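Local coordinates for protein cyclodipeptide synthetase (Mycobacterium tuberculosis, PDB 2X9Q) that makes cyclo(L-tyrosyl-L-tyrosyl) from two tyrosyl-tRNAs without ATP, probably as a step toward mycocyclosin, at residues Val113-Asp119 with Leu165-Ser171; Val122-Tyr126 with Lys139-Ile144; Ser249-Gln255 with Asn275-Val281. One frame throughout, in Å; residues are numbered along the deposited sequence.

Contact 1 of 3, residues Val113-Asp119 with Leu165-Ser171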
loop_
_atom_site.group_PDB
_atom_site.type_symbol
_atom_site.label_atom_id
_atom_site.label_comp_id
_atom_site.label_asym_id
_atom_site.label_seq_id
_atom_site.Cartn_x
_atom_site.Cartn_y
_atom_site.Cartn_z
ATOM N N VAL A 113 -7.902 -1.997 12.072
ATOM C CA VAL A 113 -7.697 -1.333 10.771
ATOM C C VAL A 113 -6.621 -0.288 10.943
ATOM O O VAL A 113 -6.699 0.544 11.898
ATOM C CB VAL A 113 -8.945 -0.638 10.243
ATOM C CG1 VAL A 113 -8.621 0.170 8.919
ATOM C CG2 VAL A 113 -10.084 -1.617 10.021
ATOM N N ASP A 114 -5.611 -0.290 10.076
ATOM C CA ASP A 114 -4.528 0.762 10.155
ATOM C C ASP A 114 -4.508 1.530 8.823
ATOM O O ASP A 114 -4.356 0.892 7.741
ATOM C CB ASP A 114 -3.157 0.169 10.401
ATOM C CG ASP A 114 -2.931 -0.209 11.850
ATOM O OD1 ASP A 114 -2.511 0.669 12.626
ATOM O OD2 ASP A 114 -3.244 -1.324 12.245
ATOM N N PHE A 115 -4.763 2.843 8.870
ATOM C CA PHE A 115 -4.596 3.682 7.718
ATOM C C PHE A 115 -3.104 3.951 7.780
ATOM O O PHE A 115 -2.599 4.228 8.875
ATOM C CB PHE A 115 -5.259 5.064 7.935
ATOM C CG PHE A 115 -6.696 5.114 7.664
ATOM C CD1 PHE A 115 -7.145 5.077 6.366
ATOM C CD2 PHE A 115 -7.624 5.201 8.728
ATOM C CE1 PHE A 115 -8.505 5.193 6.059
ATOM C CE2 PHE A 115 -8.998 5.277 8.443
ATOM C CZ PHE A 115 -9.432 5.292 7.109
ATOM N N VAL A 116 -2.395 3.856 6.653
ATOM C CA VAL A 116 -0.958 4.181 6.633
ATOM C C VAL A 116 -0.748 5.162 5.446
ATOM O O VAL A 116 -1.041 4.846 4.332
ATOM C CB VAL A 116 -0.125 2.886 6.422
ATOM C CG1 VAL A 116 1.332 3.232 6.283
ATOM C CG2 VAL A 116 -0.342 1.870 7.650
ATOM N N TYR A 117 -0.300 6.384 5.718
ATOM C CA TYR A 117 -0.096 7.329 4.633
ATOM C C TYR A 117 1.369 7.406 4.270
ATOM O O TYR A 117 2.281 7.338 5.124
ATOM C CB TYR A 117 -0.708 8.732 4.919
ATOM C CG TYR A 117 -0.105 9.413 6.125
ATOM C CD1 TYR A 117 -0.602 9.144 7.384
ATOM C CD2 TYR A 117 1.018 10.296 6.013
ATOM C CE1 TYR A 117 -0.070 9.735 8.513
ATOM C CE2 TYR A 117 1.579 10.904 7.185
ATOM C CZ TYR A 117 0.988 10.659 8.389
ATOM O OH TYR A 117 1.521 11.130 9.578
ATOM N N THR A 118 1.605 7.517 2.981
ATOM C CA THR A 118 2.985 7.483 2.509
ATOM C C THR A 118 3.632 8.884 2.729
ATOM O O THR A 118 3.112 9.856 2.261
ATOM C CB THR A 118 3.075 6.954 1.076
ATOM O OG1 THR A 118 2.643 5.590 1.096
ATOM C CG2 THR A 118 4.606 6.922 0.585
ATOM N N ASP A 119 4.712 8.978 3.490
ATOM C CA ASP A 119 5.327 10.288 3.709
ATOM C C ASP A 119 6.834 10.243 3.359
ATOM O O ASP A 119 7.671 10.970 3.965
ATOM C CB ASP A 119 5.112 10.716 5.171
ATOM C CG ASP A 119 5.828 9.799 6.121
ATOM O OD1 ASP A 119 5.930 8.558 5.819
ATOM O OD2 ASP A 119 6.292 10.267 7.177
ATOM N N LEU A 165 -8.963 1.308 15.288
ATOM C CA LEU A 165 -8.596 2.053 14.103
ATOM C C LEU A 165 -7.521 3.068 14.447
ATOM O O LEU A 165 -7.662 3.798 15.471
ATOM C CB LEU A 165 -9.849 2.720 13.602
ATOM C CG LEU A 165 -9.617 3.698 12.506
ATOM C CD1 LEU A 165 -9.241 2.882 11.217
ATOM C CD2 LEU A 165 -10.940 4.339 12.364
ATOM N N CYS A 166 -6.399 3.036 13.684
ATOM C CA CYS A 166 -5.196 3.830 13.961
ATOM C C CYS A 166 -4.705 4.439 12.630
ATOM O O CYS A 166 -5.050 3.930 11.549
ATOM C CB CYS A 166 -4.109 2.914 14.505
ATOM S SG CYS A 166 -4.443 2.305 16.243
ATOM N N VAL A 167 -3.943 5.536 12.685
ATOM C CA VAL A 167 -3.325 6.118 11.490
ATOM C C VAL A 167 -1.867 6.235 11.821
ATOM O O VAL A 167 -1.508 6.526 12.958
ATOM C CB VAL A 167 -3.859 7.511 11.088
ATOM C CG1 VAL A 167 -4.084 8.473 12.304
ATOM C CG2 VAL A 167 -2.903 8.183 9.970
ATOM N N ARG A 168 -0.991 5.984 10.855
ATOM C CA ARG A 168 0.389 6.380 11.113
ATOM C C ARG A 168 1.128 6.579 9.804
ATOM O O ARG A 168 0.693 6.068 8.804
ATOM C CB ARG A 168 1.119 5.369 11.953
ATOM C CG ARG A 168 1.523 4.148 11.207
ATOM C CD ARG A 168 1.959 3.033 12.235
ATOM N NE ARG A 168 0.777 2.314 12.715
ATOM C CZ ARG A 168 0.752 1.488 13.778
ATOM N NH1 ARG A 168 1.832 1.253 14.498
ATOM N NH2 ARG A 168 -0.370 0.897 14.123
ATOM N N PRO A 169 2.241 7.322 9.850
ATOM C CA PRO A 169 2.984 7.506 8.609
ATOM C C PRO A 169 3.826 6.281 8.265
ATOM O O PRO A 169 4.335 5.584 9.162
ATOM C CB PRO A 169 3.905 8.703 8.926
ATOM C CG PRO A 169 4.156 8.614 10.445
ATOM C CD PRO A 169 2.927 7.906 11.039
HETATM N N MSE A 170 4.066 6.066 6.965
HETATM C CA MSE A 170 4.908 4.994 6.539
HETATM C C MSE A 170 6.323 5.069 7.183
HETATM O O MSE A 170 6.945 3.997 7.530
HETATM C CB MSE A 170 5.001 4.998 4.940
HETATM C CG MSE A 170 5.876 3.751 4.377
HETATM SE SE MSE A 170 4.873 2.074 4.821
HETATM C CE MSE A 170 3.431 2.313 3.541
ATOM N N SER A 171 6.865 6.276 7.371
ATOM C CA SER A 171 8.221 6.464 7.979
ATOM C C SER A 171 8.290 5.941 9.397
ATOM O O SER A 171 9.335 5.636 9.860
ATOM C CB SER A 171 8.643 7.990 8.081
ATOM O OG SER A 171 7.613 8.692 8.774
HETATM O O HOH W 1 -1.531 3.093 11.728
#
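The phenol ring of Y117 has P169 over one face, where P169 CA stands 3.8 Å from the ring centroid in a CH-pi contact, and V167 at its edge, where V167 CG2 comes within 3.5 Å of Y117 CE1. It reaches both because CG lies between the backbone N and the carbonyl carbon (chi1 62°), folding it over the neighbouring strand. The F115 ring has C166 O at its edge. The guanidinium of R168 holds D114 OD1 and a water at its edge: R168 NH2 donates to D114 OD1 at 2.6 Å in a salt bridge, approaching from above the carboxylate plane; the carboxylate and guanidinium planes are 56° apart. The water accepts from R168 NE and donates to D114 OD1 and F115 O, while D114 OD2 pairs with R112 and H82. Past the strands, D119 receives S171 on syn lone pairs: S171 N meets D119 OD1 at 2.9 Å and S171 OG meets D119 OD2 at 2.6 Å. Nearby, T118 OG1 is hydrogen-bonded to E233, by similarity possibly critical for catalysis. The strands are a parallel pair of the Rossmann-like sheet, joined by a helical crossover, with 165-169 one of its two outermost strands. Helix 133-158 covers the face of F115, Y117 and V167, helix 220-244 that of D114 and V116, and strand 82-87 flanks the other edge of 113-117.

Contact 2 of 3, residues Val122-Tyr126 with Lys139-Ile144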
loop_
_atom_site.group_PDB
_atom_site.type_symbol
_atom_site.label_atom_id
_atom_site.label_comp_id
_atom_site.label_asym_id
_atom_site.label_seq_id
_atom_site.Cartn_x
_atom_site.Cartn_y
_atom_site.Cartn_z
ATOM N N VAL A 122 8.161 11.399 -1.337
ATOM C CA VAL A 122 7.181 12.302 -1.945
ATOM C C VAL A 122 7.832 13.533 -2.610
ATOM O O VAL A 122 7.600 13.845 -3.788
ATOM C CB VAL A 122 6.080 12.687 -0.901
ATOM C CG1 VAL A 122 5.077 13.653 -1.530
ATOM C CG2 VAL A 122 5.375 11.359 -0.511
ATOM N N ALA A 123 8.677 14.215 -1.883
ATOM C CA ALA A 123 9.450 15.375 -2.459
ATOM C C ALA A 123 10.268 14.850 -3.665
ATOM O O ALA A 123 10.372 15.488 -4.693
ATOM C CB ALA A 123 10.460 15.935 -1.370
ATOM N N GLU A 124 10.917 13.709 -3.506
ATOM C CA GLU A 124 11.721 13.163 -4.646
ATOM C C GLU A 124 10.917 12.921 -5.907
ATOM O O GLU A 124 11.439 13.116 -6.996
ATOM C CB GLU A 124 12.479 11.883 -4.238
ATOM C CG GLU A 124 13.557 12.176 -3.197
ATOM C CD GLU A 124 13.048 12.289 -1.651
ATOM O OE1 GLU A 124 11.822 12.391 -1.237
ATOM O OE2 GLU A 124 13.969 12.262 -0.802
ATOM N N SER A 125 9.674 12.448 -5.768
ATOM C CA SER A 125 8.830 12.248 -6.911
ATOM C C SER A 125 8.466 13.545 -7.567
ATOM O O SER A 125 8.310 13.589 -8.790
ATOM C CB SER A 125 7.459 11.554 -6.524
ATOM O OG SER A 125 7.775 10.451 -5.689
ATOM N N TYR A 126 8.146 14.545 -6.779
ATOM C CA TYR A 126 7.816 15.883 -7.369
ATOM C C TYR A 126 9.052 16.465 -8.114
ATOM O O TYR A 126 8.944 17.102 -9.201
ATOM C CB TYR A 126 7.363 16.848 -6.217
ATOM C CG TYR A 126 6.131 16.417 -5.534
ATOM C CD1 TYR A 126 5.245 15.472 -6.136
ATOM C CD2 TYR A 126 5.796 16.918 -4.283
ATOM C CE1 TYR A 126 4.041 15.019 -5.446
ATOM C CE2 TYR A 126 4.639 16.546 -3.636
ATOM C CZ TYR A 126 3.759 15.618 -4.202
ATOM O OH TYR A 126 2.632 15.273 -3.487
ATOM N N LYS A 139 5.783 21.370 -1.480
ATOM C CA LYS A 139 4.521 20.711 -1.894
ATOM C C LYS A 139 4.351 19.401 -1.162
ATOM O O LYS A 139 3.231 19.072 -0.821
ATOM C CB LYS A 139 4.492 20.390 -3.389
ATOM C CG LYS A 139 4.047 21.551 -4.278
ATOM C CD LYS A 139 4.672 21.542 -5.692
ATOM C CE LYS A 139 3.911 20.747 -6.756
ATOM N NZ LYS A 139 3.977 21.695 -7.962
ATOM N N ALA A 140 5.450 18.655 -0.966
ATOM C CA ALA A 140 5.428 17.386 -0.172
ATOM C C ALA A 140 4.949 17.698 1.242
ATOM O O ALA A 140 4.045 17.011 1.770
ATOM C CB ALA A 140 6.824 16.736 -0.131
ATOM N N VAL A 141 5.528 18.749 1.865
ATOM C CA VAL A 141 5.147 19.109 3.247
ATOM C C VAL A 141 3.665 19.446 3.291
ATOM O O VAL A 141 2.892 18.895 4.080
ATOM C CB VAL A 141 6.030 20.269 3.833
ATOM C CG1 VAL A 141 5.342 20.781 5.171
ATOM C CG2 VAL A 141 7.439 19.750 4.164
ATOM N N LYS A 142 3.216 20.265 2.350
ATOM C CA LYS A 142 1.812 20.592 2.291
ATOM C C LYS A 142 0.888 19.381 2.072
ATOM O O LYS A 142 -0.159 19.283 2.740
ATOM C CB LYS A 142 1.569 21.635 1.158
ATOM C CG LYS A 142 0.178 22.064 1.096
ATOM C CD LYS A 142 -0.261 22.989 -0.098
ATOM C CE LYS A 142 0.389 22.652 -1.399
ATOM N NZ LYS A 142 -0.429 21.630 -2.063
ATOM N N ASN A 143 1.223 18.510 1.120
ATOM C CA ASN A 143 0.352 17.397 0.807
ATOM C C ASN A 143 0.343 16.357 1.914
ATOM O O ASN A 143 -0.702 15.720 2.181
ATOM C CB ASN A 143 0.796 16.806 -0.543
ATOM C CG ASN A 143 0.404 17.713 -1.730
ATOM O OD1 ASN A 143 -0.349 18.628 -1.554
ATOM N ND2 ASN A 143 0.929 17.439 -2.911
ATOM N N ILE A 144 1.507 16.157 2.550
ATOM C CA ILE A 144 1.608 15.255 3.688
ATOM C C ILE A 144 0.830 15.776 4.965
ATOM O O ILE A 144 0.036 15.017 5.564
ATOM C CB ILE A 144 3.058 14.883 4.047
ATOM C CG1 ILE A 144 3.734 14.043 2.911
ATOM C CG2 ILE A 144 3.078 14.142 5.368
ATOM C CD1 ILE A 144 5.309 14.017 3.045
#
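A123 and A140 mark where two helical segments meet, their CA atoms 5.0 Å apart. The axes of 122-126 and 139-144 approach to 9.2 Å and run at 128° to each other, so the chains pass in broadly opposed directions and the contact is confined to a small patch. Small residues occupy its middle: A140 CB lies 3.6 Å from the backbone N of A123 and also touches A123 CB. V122 extends the apolar patch, with CG1 placed 3.8 Å from A140 CB, and I144 reaches in from one turn further along to bring CD1 to V122 CB. These helices belong to the connection between two parallel strands, 112-117 and 165-169, of the Rossmann-like HUP-clan fold that cyclodipeptide synthases share with class I aminoacyl-tRNA synthetases. The short helix 122-128 leaves the end of the first strand, and the long helix 133-158 returns toward the start of the second. V122 also packs on P89 and is close to Y229, a residue that by similarity could bind the aminoacyl-tRNA. Y126 makes the hydrogen bond across the contact. With CG anti to the carbonyl carbon (chi1 -63°), its ring is carried across to segment 139-144, its edge against the backbone, Y126 CE2 3.5 Å from A140 N. Beside it, Y126 CD2 touches K139 CB, whereas the amine of K139 leads away and makes a long, weak ion pair with D131; K139 too could bind aminoacyl-tRNA, by similarity. At the far end of the ring, N143 ND2 donates to Y126 OH at 2.8 Å, almost straight at 171° and in the plane of the amide, which stands nearly perpendicular to the phenol ring. The amide's other end is occupied as well, N143 OD1 accepting from K142 NZ.

Contact 3 of 3, residues Ser249-Gln255 with Asn275-Val281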
loop_
_atom_site.group_PDB
_atom_site.type_symbol
_atom_site.label_atom_id
_atom_site.label_comp_id
_atom_site.label_asym_id
_atom_site.label_seq_id
_atom_site.Cartn_x
_atom_site.Cartn_y
_atom_site.Cartn_z
ATOM N N SER A 249 -3.471 -10.233 7.359
ATOM C CA SER A 249 -3.825 -8.849 7.059
ATOM C C SER A 249 -4.095 -8.727 5.583
ATOM O O SER A 249 -3.369 -9.355 4.772
ATOM C CB SER A 249 -2.695 -7.845 7.521
ATOM O OG SER A 249 -3.071 -6.497 7.069
ATOM N N LEU A 250 -5.095 -7.910 5.226
ATOM C CA LEU A 250 -5.404 -7.617 3.852
ATOM C C LEU A 250 -4.959 -6.185 3.516
ATOM O O LEU A 250 -5.482 -5.235 4.093
ATOM C CB LEU A 250 -6.948 -7.689 3.626
ATOM C CG LEU A 250 -7.440 -7.727 2.224
ATOM C CD1 LEU A 250 -6.958 -9.059 1.448
ATOM C CD2 LEU A 250 -8.937 -7.734 2.321
ATOM N N ASN A 251 -4.051 -6.043 2.550
ATOM C CA ASN A 251 -3.526 -4.725 2.197
ATOM C C ASN A 251 -4.377 -4.160 1.060
ATOM O O ASN A 251 -4.483 -4.771 -0.032
ATOM C CB ASN A 251 -2.017 -4.846 1.868
ATOM C CG ASN A 251 -1.367 -3.446 1.818
ATOM O OD1 ASN A 251 -1.969 -2.532 1.273
ATOM N ND2 ASN A 251 -0.171 -3.305 2.329
ATOM N N CYS A 252 -5.077 -3.030 1.327
ATOM C CA CYS A 252 -6.151 -2.590 0.414
ATOM C C CYS A 252 -5.890 -1.303 -0.287
ATOM O O CYS A 252 -5.477 -0.297 0.373
ATOM C CB CYS A 252 -7.467 -2.381 1.209
ATOM S SG CYS A 252 -7.968 -3.919 2.031
ATOM N N TYR A 253 -6.160 -1.271 -1.596
ATOM C CA TYR A 253 -5.980 -0.005 -2.347
ATOM C C TYR A 253 -6.950 -0.008 -3.480
ATOM O O TYR A 253 -7.479 -1.056 -3.823
ATOM C CB TYR A 253 -4.509 0.107 -2.871
ATOM C CG TYR A 253 -4.061 1.510 -3.177
ATOM C CD1 TYR A 253 -4.073 2.484 -2.177
ATOM C CD2 TYR A 253 -3.641 1.872 -4.492
ATOM C CE1 TYR A 253 -3.695 3.817 -2.457
ATOM C CE2 TYR A 253 -3.255 3.206 -4.777
ATOM C CZ TYR A 253 -3.283 4.143 -3.765
ATOM O OH TYR A 253 -2.879 5.434 -3.984
ATOM N N HIS A 254 -7.183 1.148 -4.084
ATOM C CA HIS A 254 -8.175 1.230 -5.132
ATOM C C HIS A 254 -7.592 0.899 -6.507
ATOM O O HIS A 254 -8.322 1.012 -7.495
ATOM C CB HIS A 254 -8.834 2.635 -5.192
ATOM C CG HIS A 254 -7.858 3.780 -5.335
ATOM N ND1 HIS A 254 -7.001 4.151 -4.339
ATOM C CD2 HIS A 254 -7.662 4.677 -6.349
ATOM C CE1 HIS A 254 -6.245 5.162 -4.740
ATOM N NE2 HIS A 254 -6.615 5.493 -5.967
ATOM N N GLN A 255 -6.312 0.544 -6.575
ATOM C CA GLN A 255 -5.663 0.056 -7.820
ATOM C C GLN A 255 -4.811 -1.146 -7.419
ATOM O O GLN A 255 -4.258 -1.131 -6.333
ATOM C CB GLN A 255 -4.648 1.093 -8.345
ATOM C CG GLN A 255 -5.242 2.353 -8.900
ATOM C CD GLN A 255 -4.208 3.493 -8.972
ATOM O OE1 GLN A 255 -2.990 3.291 -8.808
ATOM N NE2 GLN A 255 -4.702 4.708 -9.182
ATOM N N ASN A 275 0.234 -15.427 5.274
ATOM C CA ASN A 275 -0.837 -14.715 6.098
ATOM C C ASN A 275 -1.123 -13.276 5.642
ATOM O O ASN A 275 -1.882 -12.484 6.276
ATOM C CB ASN A 275 -0.343 -14.801 7.549
ATOM C CG ASN A 275 -0.258 -16.260 8.030
ATOM O OD1 ASN A 275 -1.165 -17.067 7.690
ATOM N ND2 ASN A 275 0.729 -16.579 8.856
ATOM N N GLN A 276 -0.499 -12.933 4.502
ATOM C CA GLN A 276 -0.692 -11.583 3.925
ATOM C C GLN A 276 -1.506 -11.648 2.619
ATOM O O GLN A 276 -1.240 -12.465 1.744
ATOM C CB GLN A 276 0.701 -10.973 3.569
ATOM C CG GLN A 276 0.556 -9.584 2.827
ATOM C CD GLN A 276 0.091 -8.524 3.779
ATOM O OE1 GLN A 276 0.671 -8.375 4.847
ATOM N NE2 GLN A 276 -0.939 -7.781 3.408
ATOM N N GLY A 277 -2.495 -10.784 2.457
ATOM C CA GLY A 277 -3.215 -10.722 1.193
ATOM C C GLY A 277 -3.363 -9.301 0.672
ATOM O O GLY A 277 -3.048 -8.300 1.369
ATOM N N HIS A 278 -3.866 -9.201 -0.539
ATOM C CA HIS A 278 -4.127 -7.869 -1.151
ATOM C C HIS A 278 -5.535 -7.881 -1.707
ATOM O O HIS A 278 -5.973 -8.920 -2.221
ATOM C CB HIS A 278 -3.098 -7.669 -2.321
ATOM C CG HIS A 278 -3.297 -6.443 -3.165
ATOM N ND1 HIS A 278 -3.610 -5.201 -2.628
ATOM C CD2 HIS A 278 -3.115 -6.247 -4.502
ATOM C CE1 HIS A 278 -3.622 -4.303 -3.608
ATOM N NE2 HIS A 278 -3.323 -4.919 -4.754
ATOM N N ALA A 279 -6.245 -6.746 -1.618
ATOM C CA ALA A 279 -7.481 -6.549 -2.287
ATOM C C ALA A 279 -7.561 -5.187 -2.927
ATOM O O ALA A 279 -7.123 -4.191 -2.365
ATOM C CB ALA A 279 -8.724 -6.715 -1.313
ATOM N N ILE A 280 -8.213 -5.143 -4.078
ATOM C CA ILE A 280 -8.500 -3.897 -4.746
ATOM C C ILE A 280 -9.905 -3.464 -4.263
ATOM O O ILE A 280 -10.878 -4.264 -4.355
ATOM C CB ILE A 280 -8.453 -4.088 -6.274
ATOM C CG1 ILE A 280 -6.987 -4.334 -6.669
ATOM C CG2 ILE A 280 -8.909 -2.765 -6.957
ATOM C CD1 ILE A 280 -6.563 -5.814 -6.483
ATOM N N VAL A 281 -9.991 -2.271 -3.707
ATOM C CA VAL A 281 -11.215 -1.824 -3.021
ATOM C C VAL A 281 -11.621 -0.522 -3.641
ATOM O O VAL A 281 -10.828 0.435 -3.616
ATOM C CB VAL A 281 -10.994 -1.591 -1.509
ATOM C CG1 VAL A 281 -12.234 -1.058 -0.895
ATOM C CG2 VAL A 281 -10.542 -2.902 -0.823
HETATM O O HOH W 2 -1.678 -5.521 4.969
#
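N251 O takes two bonds from the neighbouring strand, one from the backbone N of A279 and one from the imidazole of H278, in the parallel strand pair of a beta-alpha-beta unit (strand 249-253, helix 260-263 and strand 276-283). H278 ND1 donates at 2.8 Å and 168°, with the carbonyl oxygen close to the ring plane; A279 N arrives from the opposite face of the carbonyl. H278 NE2 accepts from L257 N, so both ring nitrogens are bonded and the ring is fixed in rotation. G277 O is likewise shared: N251 N donates at 2.7 Å, and Q276 NE2 at 3.0 Å from the other face. The Q276 chain, bent at chi2 (72°), turns its amide back over the strands, where NE2 also gives a hydrogen bond to a water that S249 OG joins, and OE1 accepts from T240 N. S249 OG pairs further with H82, and N251 ND2 with L236 O. On the face of L250, C252 and A279, the contacts are apolar: L250 CD2 lies 3.8 Å from A279 CB, and C252 CB lies 3.7 Å from V281 CG2. At the C-terminal end, Y253, a probable substrate-binding residue, hydrogen-bonds through its hydroxyl to S88, by similarity the nucleophile, while its backbone stays in the sheet: V281 N donates to Y253 O at 2.8 Å.

Overall arrangement
All three contacts belong to one Rossmann-like domain, and along the chain contact 2 falls between the two halves of contact 1, with contact 3 following. Contacts 1 and 3 are parallel pairs of the same mixed sheet, separated by strand 82-87, with centres about 15 Å apart. Contact 2 lies outside the sheet, its centre about 16 Å from that of contact 1 and about 25 Å from that of contact 3. It touches contact 1 directly, I144 packing on D119 and Y117. The strand ends and the helices that follow them thus bring distant sequence together, so that one end of each contact comes near the probable active site.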